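Local structure of uncharacterized protein Rv2277c (Mycobacterium tuberculosis, 5VUG) at residues A[27-32]-A[97-102]; A[176-181]-A[192-197]; A[211-214]-A[219-222]; A[255-260]-A[266-271]; A[111-116]-A[140-145]. The protein probably hydrolyses phosphoric diesters through a glycerophosphodiester phosphodiesterase domain with a TIM-barrel fold, although its biological role is uncharacterised. One frame throughout, in Å; residues are numbered along the deposited sequence.

Contact 1 (A[27-32]-A[97-102]); sequences TVLAIT and HPYRQR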
# COMPACT_ATOMS: atom_id res chain seq x y z
N THR A 27 28.95 -20.09 2.33
CA THR A 27 30.08 -21.01 2.35
C THR A 27 30.43 -21.38 3.79
O THR A 27 30.08 -20.67 4.73
CB THR A 27 31.34 -20.43 1.67
OG1 THR A 27 31.78 -19.27 2.39
CG2 THR A 27 31.03 -20.07 0.21
N VAL A 28 31.13 -22.51 3.95
CA VAL A 28 31.59 -22.91 5.29
C VAL A 28 32.56 -21.88 5.87
O VAL A 28 32.50 -21.57 7.06
CB VAL A 28 32.15 -24.34 5.28
CG1 VAL A 28 32.85 -24.66 6.62
CG2 VAL A 28 31.02 -25.34 4.99
N LEU A 29 33.43 -21.31 5.03
CA LEU A 29 34.31 -20.24 5.52
C LEU A 29 33.50 -19.12 6.15
O LEU A 29 33.80 -18.66 7.26
CB LEU A 29 35.22 -19.71 4.40
CG LEU A 29 36.17 -18.57 4.83
CD1 LEU A 29 37.15 -19.08 5.86
CD2 LEU A 29 36.92 -17.95 3.65
N ALA A 30 32.44 -18.68 5.47
CA ALA A 30 31.61 -17.61 6.02
C ALA A 30 30.91 -18.04 7.31
O ALA A 30 30.87 -17.28 8.28
CB ALA A 30 30.59 -17.14 4.99
N ILE A 31 30.35 -19.26 7.32
CA ILE A 31 29.66 -19.76 8.51
C ILE A 31 30.61 -19.78 9.70
O ILE A 31 30.26 -19.32 10.80
CB ILE A 31 29.08 -21.16 8.25
CG1 ILE A 31 27.93 -21.10 7.23
CG2 ILE A 31 28.59 -21.80 9.57
CD1 ILE A 31 27.55 -22.46 6.64
N THR A 32 31.81 -20.33 9.51
CA THR A 32 32.75 -20.45 10.62
C THR A 32 33.13 -19.07 11.14
O THR A 32 33.21 -18.85 12.36
CB THR A 32 34.01 -21.19 10.15
OG1 THR A 32 33.66 -22.53 9.77
CG2 THR A 32 35.05 -21.26 11.27
N HIS A 97 39.66 -10.41 -6.99
CA HIS A 97 38.75 -11.41 -6.43
C HIS A 97 39.58 -12.32 -5.54
O HIS A 97 40.14 -13.33 -6.00
CB HIS A 97 38.04 -12.17 -7.54
CG HIS A 97 37.19 -11.29 -8.42
ND1 HIS A 97 37.62 -10.80 -9.63
CD2 HIS A 97 35.93 -10.81 -8.25
CE1 HIS A 97 36.67 -10.06 -10.17
NE2 HIS A 97 35.63 -10.06 -9.35
N PRO A 98 39.68 -12.01 -4.24
CA PRO A 98 40.67 -12.71 -3.40
C PRO A 98 40.41 -14.20 -3.22
O PRO A 98 41.34 -14.92 -2.82
CB PRO A 98 40.59 -11.95 -2.07
CG PRO A 98 39.24 -11.30 -2.07
CD PRO A 98 38.95 -10.96 -3.51
N TYR A 99 39.21 -14.69 -3.50
CA TYR A 99 38.93 -16.11 -3.32
C TYR A 99 39.02 -16.92 -4.61
O TYR A 99 38.77 -18.13 -4.58
CB TYR A 99 37.61 -16.33 -2.57
CG TYR A 99 37.67 -15.79 -1.16
CD1 TYR A 99 38.26 -16.53 -0.15
CD2 TYR A 99 37.19 -14.52 -0.86
CE1 TYR A 99 38.34 -16.03 1.14
CE2 TYR A 99 37.27 -14.02 0.43
CZ TYR A 99 37.84 -14.78 1.43
OH TYR A 99 37.93 -14.28 2.72
N ARG A 100 39.37 -16.30 -5.74
CA ARG A 100 39.67 -17.09 -6.93
C ARG A 100 40.90 -17.96 -6.73
O ARG A 100 41.02 -19.01 -7.36
CB ARG A 100 39.86 -16.19 -8.15
CG ARG A 100 38.58 -15.58 -8.59
CD ARG A 100 38.59 -15.17 -10.04
NE ARG A 100 37.31 -14.56 -10.32
CZ ARG A 100 37.02 -13.83 -11.38
NH1 ARG A 100 37.94 -13.61 -12.33
NH2 ARG A 100 35.80 -13.33 -11.49
N GLN A 101 41.81 -17.53 -5.86
CA GLN A 101 43.01 -18.30 -5.58
C GLN A 101 42.93 -19.08 -4.27
O GLN A 101 43.84 -19.86 -3.98
CB GLN A 101 44.24 -17.38 -5.56
CG GLN A 101 44.08 -16.10 -6.37
CD GLN A 101 43.77 -16.34 -7.84
OE1 GLN A 101 44.03 -17.41 -8.38
NE2 GLN A 101 43.20 -15.33 -8.49
N ARG A 102 41.86 -18.89 -3.49
CA ARG A 102 41.64 -19.62 -2.23
C ARG A 102 40.16 -19.99 -2.23
O ARG A 102 39.33 -19.32 -1.61
CB ARG A 102 42.01 -18.78 -1.01
CG ARG A 102 41.88 -19.52 0.33
CD ARG A 102 40.64 -19.08 1.13
NE ARG A 102 40.51 -19.79 2.41
CZ ARG A 102 39.63 -20.76 2.65
NH1 ARG A 102 38.78 -21.14 1.70
NH2 ARG A 102 39.59 -21.34 3.84

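Contact 2 (A[176-181]-A[192-197]); sequences RDVTRQ and CDPQPD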
# COMPACT_ATOMS: atom_id res chain seq x y z
N ARG A 176 5.03 -15.47 4.20
CA ARG A 176 5.21 -14.04 3.97
C ARG A 176 3.88 -13.36 3.65
O ARG A 176 3.64 -12.23 4.07
CB ARG A 176 6.26 -13.80 2.88
CG ARG A 176 6.61 -12.33 2.68
CD ARG A 176 7.80 -12.20 1.76
NE ARG A 176 8.26 -10.82 1.59
CZ ARG A 176 9.41 -10.36 2.06
NH1 ARG A 176 10.23 -11.15 2.76
NH2 ARG A 176 9.75 -9.10 1.84
N ASP A 177 2.99 -14.05 2.92
CA ASP A 177 1.69 -13.45 2.62
C ASP A 177 0.96 -13.03 3.90
O ASP A 177 0.38 -11.94 3.96
CB ASP A 177 0.80 -14.43 1.84
CG ASP A 177 1.23 -14.62 0.40
OD1 ASP A 177 2.00 -13.79 -0.13
OD2 ASP A 177 0.77 -15.61 -0.23
N VAL A 178 0.98 -13.89 4.92
CA VAL A 178 0.25 -13.59 6.15
C VAL A 178 0.96 -12.49 6.94
O VAL A 178 0.32 -11.54 7.42
CB VAL A 178 0.05 -14.86 6.98
CG1 VAL A 178 -0.54 -14.52 8.35
CG2 VAL A 178 -0.86 -15.84 6.24
N THR A 179 2.28 -12.60 7.09
CA THR A 179 3.04 -11.56 7.78
C THR A 179 2.81 -10.20 7.14
O THR A 179 2.54 -9.21 7.83
CB THR A 179 4.53 -11.91 7.74
OG1 THR A 179 4.76 -13.10 8.50
CG2 THR A 179 5.38 -10.77 8.31
N ARG A 180 2.90 -10.13 5.80
CA ARG A 180 2.72 -8.86 5.10
C ARG A 180 1.32 -8.30 5.30
O ARG A 180 1.15 -7.09 5.48
CB ARG A 180 3.01 -9.04 3.60
CG ARG A 180 3.02 -7.72 2.81
CD ARG A 180 3.26 -7.93 1.30
NE ARG A 180 2.31 -8.90 0.77
CZ ARG A 180 2.62 -10.13 0.37
NH1 ARG A 180 3.88 -10.55 0.36
NH2 ARG A 180 1.66 -10.95 -0.04
N GLN A 181 0.30 -9.17 5.25
CA GLN A 181 -1.07 -8.73 5.46
C GLN A 181 -1.24 -8.12 6.85
O GLN A 181 -1.85 -7.06 7.00
CB GLN A 181 -2.01 -9.92 5.29
CG GLN A 181 -3.47 -9.53 5.42
CD GLN A 181 -3.96 -8.77 4.22
OE1 GLN A 181 -3.96 -9.29 3.10
NE2 GLN A 181 -4.35 -7.52 4.42
N CYS A 192 -5.15 -5.64 14.23
CA CYS A 192 -4.25 -6.79 14.34
C CYS A 192 -4.96 -7.98 13.71
O CYS A 192 -5.55 -8.83 14.38
CB CYS A 192 -3.86 -7.02 15.79
SG CYS A 192 -2.54 -8.24 16.04
N ASP A 193 -4.91 -8.02 12.37
CA ASP A 193 -5.70 -8.93 11.56
C ASP A 193 -4.80 -9.36 10.40
O ASP A 193 -4.20 -8.50 9.73
CB ASP A 193 -6.92 -8.18 11.02
CG ASP A 193 -7.88 -9.07 10.26
OD1 ASP A 193 -7.95 -10.28 10.57
OD2 ASP A 193 -8.57 -8.57 9.35
N PRO A 194 -4.68 -10.67 10.13
CA PRO A 194 -5.27 -11.78 10.89
C PRO A 194 -4.64 -11.92 12.28
O PRO A 194 -3.66 -11.24 12.58
CB PRO A 194 -4.96 -13.00 10.03
CG PRO A 194 -3.74 -12.63 9.27
CD PRO A 194 -3.86 -11.16 9.00
N GLN A 195 -5.22 -12.76 13.12
CA GLN A 195 -4.69 -12.93 14.46
C GLN A 195 -3.29 -13.53 14.40
O GLN A 195 -2.92 -14.16 13.40
CB GLN A 195 -5.62 -13.82 15.28
CG GLN A 195 -6.87 -13.10 15.77
CD GLN A 195 -7.90 -14.07 16.32
OE1 GLN A 195 -7.95 -14.34 17.52
NE2 GLN A 195 -8.74 -14.60 15.43
N PRO A 196 -2.48 -13.33 15.44
CA PRO A 196 -1.16 -13.95 15.47
C PRO A 196 -1.26 -15.46 15.32
O PRO A 196 -2.27 -16.07 15.66
CB PRO A 196 -0.62 -13.57 16.85
CG PRO A 196 -1.33 -12.31 17.19
CD PRO A 196 -2.70 -12.43 16.59
N ASP A 197 -0.19 -16.05 14.79
CA ASP A 197 -0.12 -17.49 14.65
C ASP A 197 0.82 -18.00 15.74
O ASP A 197 2.04 -17.81 15.63
CB ASP A 197 0.43 -17.85 13.27
CG ASP A 197 0.20 -19.30 12.91
OD1 ASP A 197 -0.23 -20.08 13.79
OD2 ASP A 197 0.43 -19.67 11.74

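Contact 3 (A[211-214]-A[219-222]); sequences TVTE and GSGI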
# COMPACT_ATOMS: atom_id res chain seq x y z
N THR A 211 4.23 -0.83 -4.10
CA THR A 211 3.32 0.01 -4.85
C THR A 211 1.92 -0.16 -4.29
O THR A 211 1.51 -1.27 -3.94
CB THR A 211 3.31 -0.30 -6.36
OG1 THR A 211 2.66 -1.56 -6.58
CG2 THR A 211 4.71 -0.33 -6.91
N VAL A 212 1.20 0.95 -4.19
CA VAL A 212 -0.17 0.97 -3.71
C VAL A 212 -1.06 1.34 -4.88
O VAL A 212 -0.81 2.35 -5.54
CB VAL A 212 -0.33 1.98 -2.56
CG1 VAL A 212 -1.79 2.09 -2.17
CG2 VAL A 212 0.52 1.57 -1.37
N THR A 213 -2.09 0.54 -5.13
CA THR A 213 -2.99 0.76 -6.25
C THR A 213 -4.42 0.90 -5.75
O THR A 213 -4.89 0.08 -4.96
CB THR A 213 -2.92 -0.40 -7.25
OG1 THR A 213 -1.57 -0.62 -7.64
CG2 THR A 213 -3.76 -0.08 -8.48
N GLU A 214 -5.12 1.94 -6.21
CA GLU A 214 -6.55 2.08 -6.03
C GLU A 214 -7.24 2.04 -7.39
O GLU A 214 -6.67 2.48 -8.40
CB GLU A 214 -6.92 3.38 -5.29
CG GLU A 214 -6.57 4.67 -6.04
CD GLU A 214 -7.19 5.90 -5.40
OE1 GLU A 214 -8.28 5.79 -4.79
OE2 GLU A 214 -6.61 7.00 -5.53
N GLY A 219 -9.92 3.02 -15.09
CA GLY A 219 -8.53 3.27 -14.74
C GLY A 219 -8.24 3.05 -13.27
O GLY A 219 -9.03 2.51 -12.50
N SER A 220 -7.04 3.49 -12.89
CA SER A 220 -6.56 3.26 -11.54
C SER A 220 -5.57 4.36 -11.18
O SER A 220 -5.16 5.16 -12.02
CB SER A 220 -5.91 1.88 -11.40
OG SER A 220 -4.81 1.76 -12.27
N GLY A 221 -5.20 4.38 -9.91
CA GLY A 221 -4.17 5.28 -9.43
C GLY A 221 -3.13 4.48 -8.66
O GLY A 221 -3.47 3.60 -7.87
N ILE A 222 -1.86 4.80 -8.89
CA ILE A 222 -0.74 4.05 -8.33
C ILE A 222 0.22 5.00 -7.64
O ILE A 222 0.52 6.08 -8.16
CB ILE A 222 0.00 3.23 -9.42
CG1 ILE A 222 -0.97 2.35 -10.21
CG2 ILE A 222 1.08 2.37 -8.78
CD1 ILE A 222 -0.44 1.93 -11.58

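Contact 4 (A[255-260]-A[266-271]); sequences DDYRLA and DAVLVD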
# COMPACT_ATOMS: atom_id res chain seq x y z
N ASP A 255 21.40 2.99 12.75
CA ASP A 255 20.05 3.50 12.96
C ASP A 255 19.02 2.39 12.85
O ASP A 255 18.06 2.34 13.63
CB ASP A 255 19.78 4.62 11.96
CG ASP A 255 20.86 5.67 11.99
OD1 ASP A 255 20.87 6.47 12.96
OD2 ASP A 255 21.73 5.67 11.09
N ASP A 256 19.21 1.48 11.90
CA ASP A 256 18.36 0.29 11.81
C ASP A 256 18.44 -0.52 13.10
O ASP A 256 17.41 -0.96 13.63
CB ASP A 256 18.80 -0.58 10.64
CG ASP A 256 18.57 0.06 9.29
OD1 ASP A 256 17.71 0.96 9.16
OD2 ASP A 256 19.25 -0.38 8.33
N TYR A 257 19.66 -0.76 13.59
CA TYR A 257 19.80 -1.52 14.83
C TYR A 257 19.11 -0.82 16.00
O TYR A 257 18.41 -1.47 16.79
CB TYR A 257 21.27 -1.78 15.15
CG TYR A 257 21.44 -2.56 16.44
CD1 TYR A 257 21.15 -3.93 16.49
CD2 TYR A 257 21.83 -1.93 17.61
CE1 TYR A 257 21.28 -4.64 17.67
CE2 TYR A 257 21.97 -2.62 18.78
CZ TYR A 257 21.69 -3.97 18.81
OH TYR A 257 21.83 -4.64 20.00
N ARG A 258 19.28 0.50 16.12
CA ARG A 258 18.65 1.22 17.22
C ARG A 258 17.13 1.11 17.17
O ARG A 258 16.49 0.94 18.22
CB ARG A 258 19.07 2.69 17.19
CG ARG A 258 20.51 2.86 17.57
CD ARG A 258 20.98 4.29 17.40
NE ARG A 258 22.41 4.36 17.66
CZ ARG A 258 23.19 5.37 17.31
NH1 ARG A 258 22.68 6.42 16.69
NH2 ARG A 258 24.48 5.33 17.60
N LEU A 259 16.55 1.19 15.98
CA LEU A 259 15.10 1.02 15.86
C LEU A 259 14.68 -0.37 16.31
O LEU A 259 13.77 -0.52 17.14
CB LEU A 259 14.66 1.29 14.42
CG LEU A 259 13.19 0.99 14.08
CD1 LEU A 259 12.24 1.84 14.92
CD2 LEU A 259 12.96 1.22 12.60
N ALA A 260 15.36 -1.41 15.81
CA ALA A 260 15.03 -2.79 16.17
C ALA A 260 15.14 -3.01 17.68
O ALA A 260 14.29 -3.68 18.28
CB ALA A 260 15.98 -3.75 15.46
N ASP A 266 12.87 -9.53 18.04
CA ASP A 266 13.60 -10.68 18.57
C ASP A 266 14.94 -10.88 17.88
O ASP A 266 15.87 -11.42 18.48
CB ASP A 266 12.76 -11.95 18.43
CG ASP A 266 11.51 -11.90 19.28
OD1 ASP A 266 11.59 -12.22 20.48
OD2 ASP A 266 10.47 -11.51 18.74
N ALA A 267 15.04 -10.46 16.62
CA ALA A 267 16.23 -10.73 15.82
C ALA A 267 16.37 -9.68 14.74
O ALA A 267 15.39 -9.07 14.30
CB ALA A 267 16.13 -12.12 15.17
N VAL A 268 17.62 -9.48 14.30
CA VAL A 268 17.95 -8.65 13.14
C VAL A 268 18.82 -9.46 12.18
O VAL A 268 19.71 -10.20 12.60
CB VAL A 268 18.65 -7.34 13.53
CG1 VAL A 268 17.70 -6.44 14.30
CG2 VAL A 268 19.93 -7.59 14.35
N LEU A 269 18.55 -9.30 10.89
CA LEU A 269 19.23 -10.06 9.84
C LEU A 269 20.27 -9.15 9.20
O LEU A 269 19.92 -8.15 8.56
CB LEU A 269 18.20 -10.53 8.81
CG LEU A 269 18.62 -11.53 7.73
CD1 LEU A 269 19.29 -12.76 8.33
CD2 LEU A 269 17.39 -11.95 6.92
N VAL A 270 21.56 -9.48 9.37
CA VAL A 270 22.67 -8.57 9.06
C VAL A 270 23.61 -9.18 8.03
O VAL A 270 23.96 -10.37 8.09
CB VAL A 270 23.44 -8.14 10.33
CG1 VAL A 270 22.48 -7.53 11.36
CG2 VAL A 270 24.23 -9.31 10.94
N ASP A 271 24.06 -8.35 7.08
CA ASP A 271 25.03 -8.79 6.09
C ASP A 271 26.45 -8.84 6.64
O ASP A 271 27.29 -9.55 6.08
CB ASP A 271 25.03 -7.87 4.86
CG ASP A 271 23.80 -8.03 3.99
OD1 ASP A 271 22.87 -8.77 4.38
OD2 ASP A 271 23.76 -7.43 2.90

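Contact 5 (A[111-116]-A[140-145]); sequences QAIGAT and QVLTRT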
# COMPACT_ATOMS: atom_id res chain seq x y z
N GLN A 111 26.93 -30.33 5.56
CA GLN A 111 28.20 -29.75 5.98
C GLN A 111 27.99 -28.45 6.74
O GLN A 111 28.67 -28.19 7.74
CB GLN A 111 29.09 -29.47 4.77
CG GLN A 111 29.81 -30.67 4.19
CD GLN A 111 30.49 -30.37 2.86
OE1 GLN A 111 29.94 -29.68 2.00
NE2 GLN A 111 31.71 -30.88 2.69
N ALA A 112 27.08 -27.61 6.25
CA ALA A 112 26.79 -26.34 6.91
C ALA A 112 26.27 -26.56 8.33
O ALA A 112 26.68 -25.86 9.26
CB ALA A 112 25.76 -25.57 6.09
N ILE A 113 25.34 -27.51 8.50
CA ILE A 113 24.83 -27.83 9.82
C ILE A 113 25.97 -28.23 10.75
O ILE A 113 26.05 -27.76 11.89
CB ILE A 113 23.76 -28.94 9.73
CG1 ILE A 113 22.52 -28.40 9.02
CG2 ILE A 113 23.40 -29.50 11.11
CD1 ILE A 113 21.56 -29.45 8.56
N GLY A 114 26.87 -29.08 10.26
CA GLY A 114 28.01 -29.52 11.06
C GLY A 114 28.99 -28.41 11.41
O GLY A 114 29.74 -28.55 12.39
N ALA A 115 29.01 -27.33 10.63
CA ALA A 115 29.89 -26.19 10.89
C ALA A 115 29.28 -25.21 11.88
O ALA A 115 29.88 -24.15 12.12
CB ALA A 115 30.22 -25.46 9.58
N THR A 116 28.12 -25.52 12.45
CA THR A 116 27.52 -24.64 13.42
C THR A 116 27.42 -25.34 14.77
O THR A 116 27.30 -26.57 14.83
CB THR A 116 26.12 -24.16 12.99
OG1 THR A 116 25.26 -25.28 12.82
CG2 THR A 116 26.19 -23.38 11.70
N GLN A 140 14.60 -34.52 5.00
CA GLN A 140 15.36 -35.74 5.26
C GLN A 140 16.71 -35.44 5.91
O GLN A 140 17.11 -36.14 6.85
CB GLN A 140 15.52 -36.54 3.97
CG GLN A 140 14.22 -37.17 3.52
CD GLN A 140 14.34 -37.83 2.16
OE1 GLN A 140 15.18 -38.72 1.96
NE2 GLN A 140 13.53 -37.38 1.22
N VAL A 141 17.41 -34.41 5.44
CA VAL A 141 18.67 -34.01 6.08
C VAL A 141 18.42 -33.58 7.52
O VAL A 141 19.14 -33.98 8.44
CB VAL A 141 19.38 -32.90 5.29
CG1 VAL A 141 20.55 -32.33 6.12
CG2 VAL A 141 19.89 -33.41 3.96
N LEU A 142 17.41 -32.74 7.73
CA LEU A 142 17.15 -32.25 9.09
C LEU A 142 16.80 -33.40 10.03
O LEU A 142 17.19 -33.39 11.20
CB LEU A 142 16.05 -31.20 9.08
CG LEU A 142 16.46 -29.90 8.40
CD1 LEU A 142 15.28 -28.95 8.35
CD2 LEU A 142 17.66 -29.25 9.11
N THR A 143 16.05 -34.39 9.53
CA THR A 143 15.68 -35.55 10.34
C THR A 143 16.91 -36.38 10.69
O THR A 143 17.12 -36.74 11.86
CB THR A 143 14.68 -36.43 9.58
OG1 THR A 143 13.44 -35.75 9.43
CG2 THR A 143 14.45 -37.74 10.32
N ARG A 144 17.72 -36.71 9.69
CA ARG A 144 18.85 -37.61 9.90
C ARG A 144 19.94 -36.97 10.74
O ARG A 144 20.59 -37.65 11.54
CB ARG A 144 19.39 -38.09 8.56
CG ARG A 144 20.44 -39.18 8.68
CD ARG A 144 20.74 -39.79 7.33
NE ARG A 144 20.71 -38.77 6.28
CZ ARG A 144 21.68 -37.89 6.08
NH1 ARG A 144 22.75 -37.89 6.86
NH2 ARG A 144 21.57 -37.00 5.10
N THR A 145 20.15 -35.65 10.59
CA THR A 145 21.15 -34.97 11.40
C THR A 145 20.65 -34.61 12.79
O THR A 145 21.47 -34.27 13.65
CB THR A 145 21.64 -33.69 10.72
OG1 THR A 145 20.55 -32.77 10.58
CG2 THR A 145 22.25 -33.99 9.37

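Contact 1 (A[27-32]-A[97-102])
Leu29 reaches between Tyr99 and Arg102; CD2 touches both side chains, CD1 the arginine alone. CD2 comes obliquely to the phenol ring, 3.5 Å from Tyr99 CE1, and the same methyl sits above the guanidinium of Arg102, with Leu29 CD2 to Arg102 CZ at 4.0 Å. CD1 takes the outer end of that group, 3.9 Å from Arg102 NH2. With CG trans to the backbone N (chi1 180°), the leucine stands away from its helix and reaches the loop. Arg102 gets its flat group over the methyls by a kink at chi2 (-105°). There are no hydrogen bonds between the segments, so this small surface contact rests on van der Waals packing. It joins the first turn of helix 28-36, in a TIM-barrel domain, to the long connection ahead of helix 109-114. Thr27 is the N-cap of that first helix: Ala30 N donates to Thr27 OG1 over 3.2 Å. On the other side, a type I turn from His97 to Arg100 is closed by Arg100 N to His97 O at 3.1 Å. The turn is held from the same chain: Asn84 ND2 bonds Tyr99 O, the Tyr99 ring meets Phe89, and Arg100 makes a cation-pi contact with Trp87.

Contact 2 (A[176-181]-A[192-197])
Val178 and Pro194 bring helix 176-189 and the loop after it to 7.5 Å between their CA atoms, the loop turning here through a cis peptide bond between Asp193 and Pro194. The proline ring is the piece that touches. Its CG meets Val178 CG1 at 3.8 Å, while its CD lies 4.0 Å from Gln181 CG, so the ring packs against side chains one turn apart on the helix. Gln181 crosses the proline at about a right angle, its chain bent at chi2 (73°). Away from the proline, Arg180 NH2 reaches back one turn to Asp177 OD1 in a salt bridge of 2.9 Å, approaching from above the carboxylate plane. Both long side chains also bind the second subunit, Gln181 NE2 donating to its Ala224 O and Arg180 NH1 forming a salt bridge to its Glu214. The loop is pinned to its own helix by Asn185 ND2 on Asp193 O and by Arg182 on the carbonyls of Pro194 and Gln195, and to helix 232-239 by the Cys192-Cys237 disulfide. Helix 176-189 and this loop lead into strand 201-205 of the TIM barrel, on which Arg176, Thr179 and Arg180 of the helix pack.

Contact 3 (A[211-214]-A[219-222])
Ile222, Glu214 and Gly221 provide most of the surface buried between these two antiparallel strands. Glu214 and Gly221 form a hydrogen-bonded pair: Glu214 N donates to Gly221 O at 2.9 Å and Gly221 N returns the bond to Glu214 O at 2.8 Å, both nearly straight (164° and 167° at the hydrogen). Lacking a side chain, Gly221 lets the glutamate lie close across the strand, with Glu214 CG 3.8 Å from Gly221 O. The carboxylate is held by the second subunit: OE1 by its Arg208, OE2 by its Arg176 and Arg180. Three positive groups on one carboxylate probably favour its charged form. The neighbouring pair, Thr213 with Ile222, is non-hydrogen-bonded and sits on the other face of the sheet. Here the two side chains lie side by side, Ile222 CG1 4.0 Å from Thr213 OG1, and a CA-H...O contact runs from Ile222 CA to Val212 O at 3.3 Å. The axes of the two segments are 4.7 Å apart and 161° from parallel. Strands 208-215 and 220-227 make a beta hairpin that takes part in the dimer interface: residues 211-213 pair antiparallel with a strand of the second subunit, continuing the sheet.

Contact 4 (A[255-260]-A[266-271])
Ala260 N donates to Asp256 O at 3.0 Å, an ordinary helical bond; the Ala260 methyl faces strand 267-270. There it meets Val268: Ala260 CB to Val268 CG1 is 3.4 Å, tighter than usual for two carbons. The valine's two methyls divide the helix between them. CG1, trans to its own carbonyl carbon (chi1 -67°), goes to the alanine; CG2 turns toward Tyr257, 4.4 Å from its CD1, at the ring edge near the plane. The CB of Tyr257 does not point at the strand, but chi1 of 180° brings the ring nearer to it. The same ring stacks on Trp279. All three residues are buried and nothing polar crosses between the segments. In topology this is the last helix-to-strand half of a beta-alpha-beta unit, strand 245-249, helix 254-263, strand 267-270, in the TIM barrel: the helix lies outside, and the valine points out from the barrel wall into the helix layer. The strand is fixed by its neighbours, Val268 bonding Met12 and Val14 on one side through its backbone, while Ala267 and Leu269 bond Gly248 on the other. At the start of the helix, the Asp256 carboxylate is held by Lys252 N and His207 NE2. Past the strand's end, Asp271 OD1 is hydrogen-bonded to His16 ND1.

Contact 5 (A[111-116]-A[140-145])
Ile113 reaches from helix 109-114 to helix 134-145, and its side chain can be followed outward. CB points to the other helix but stays short of it. From there CG2 branches off to stop 4.4 Å from Thr145 OG1. CG1, trans to the carbonyl carbon (chi1 -68°), continues the chain, and an extended chi2 of 165° carries CD1 out to the side chains of the partner helix. That terminal methyl does nearly all the touching: CD1 lies 3.9 Å from Val141 CG1, 3.9 Å from Leu142 CD2 and 4.0 Å from Thr145 OG1. The Ile113 and Val141 side chains run antiparallel past one another, whereas Leu142 lies roughly perpendicular to the isoleucine. The Thr145 hydroxyl is satisfied among these apolar groups, donating to Val141 O one turn back at 2.8 Å. On the other segment, Thr116 OG1 likewise donates to Ile113 O at 2.8 Å, joined there by its own backbone N, and accepts from Arg150 NH1. Deeper, Ile113 and Thr116 both rest on Leu122 and Leu142 on Leu124, side chains of strand 121-125. Two helices packed on the outside of the strand that links them are typical of the TIM-barrel wall.

In the fold
Contacts 1 and 5 are the pair that touch: Ile31 of helix 28-36 packs its CG2 on Thr116 CG2 at 3.6 Å and its CD1 on Ala112 CB at 3.6 Å, so helices 28-36 and 109-114 pack directly on each other. On the opposite side of the chain's centre from contact 1 lie contacts 2 and 3, with centres 23 Å apart; both reach the second subunit, Glu214 of contact 3 pairing with Arg176 and Arg180 of contact 2 across the dimer. Contact 4 sits in the barrel wall, the side chain of Val268 about 11 Å from a bound glycerol, while the side chain of Ile113 in contact 5 is about 13 Å from a bound calcium ion; neither touches its ligand.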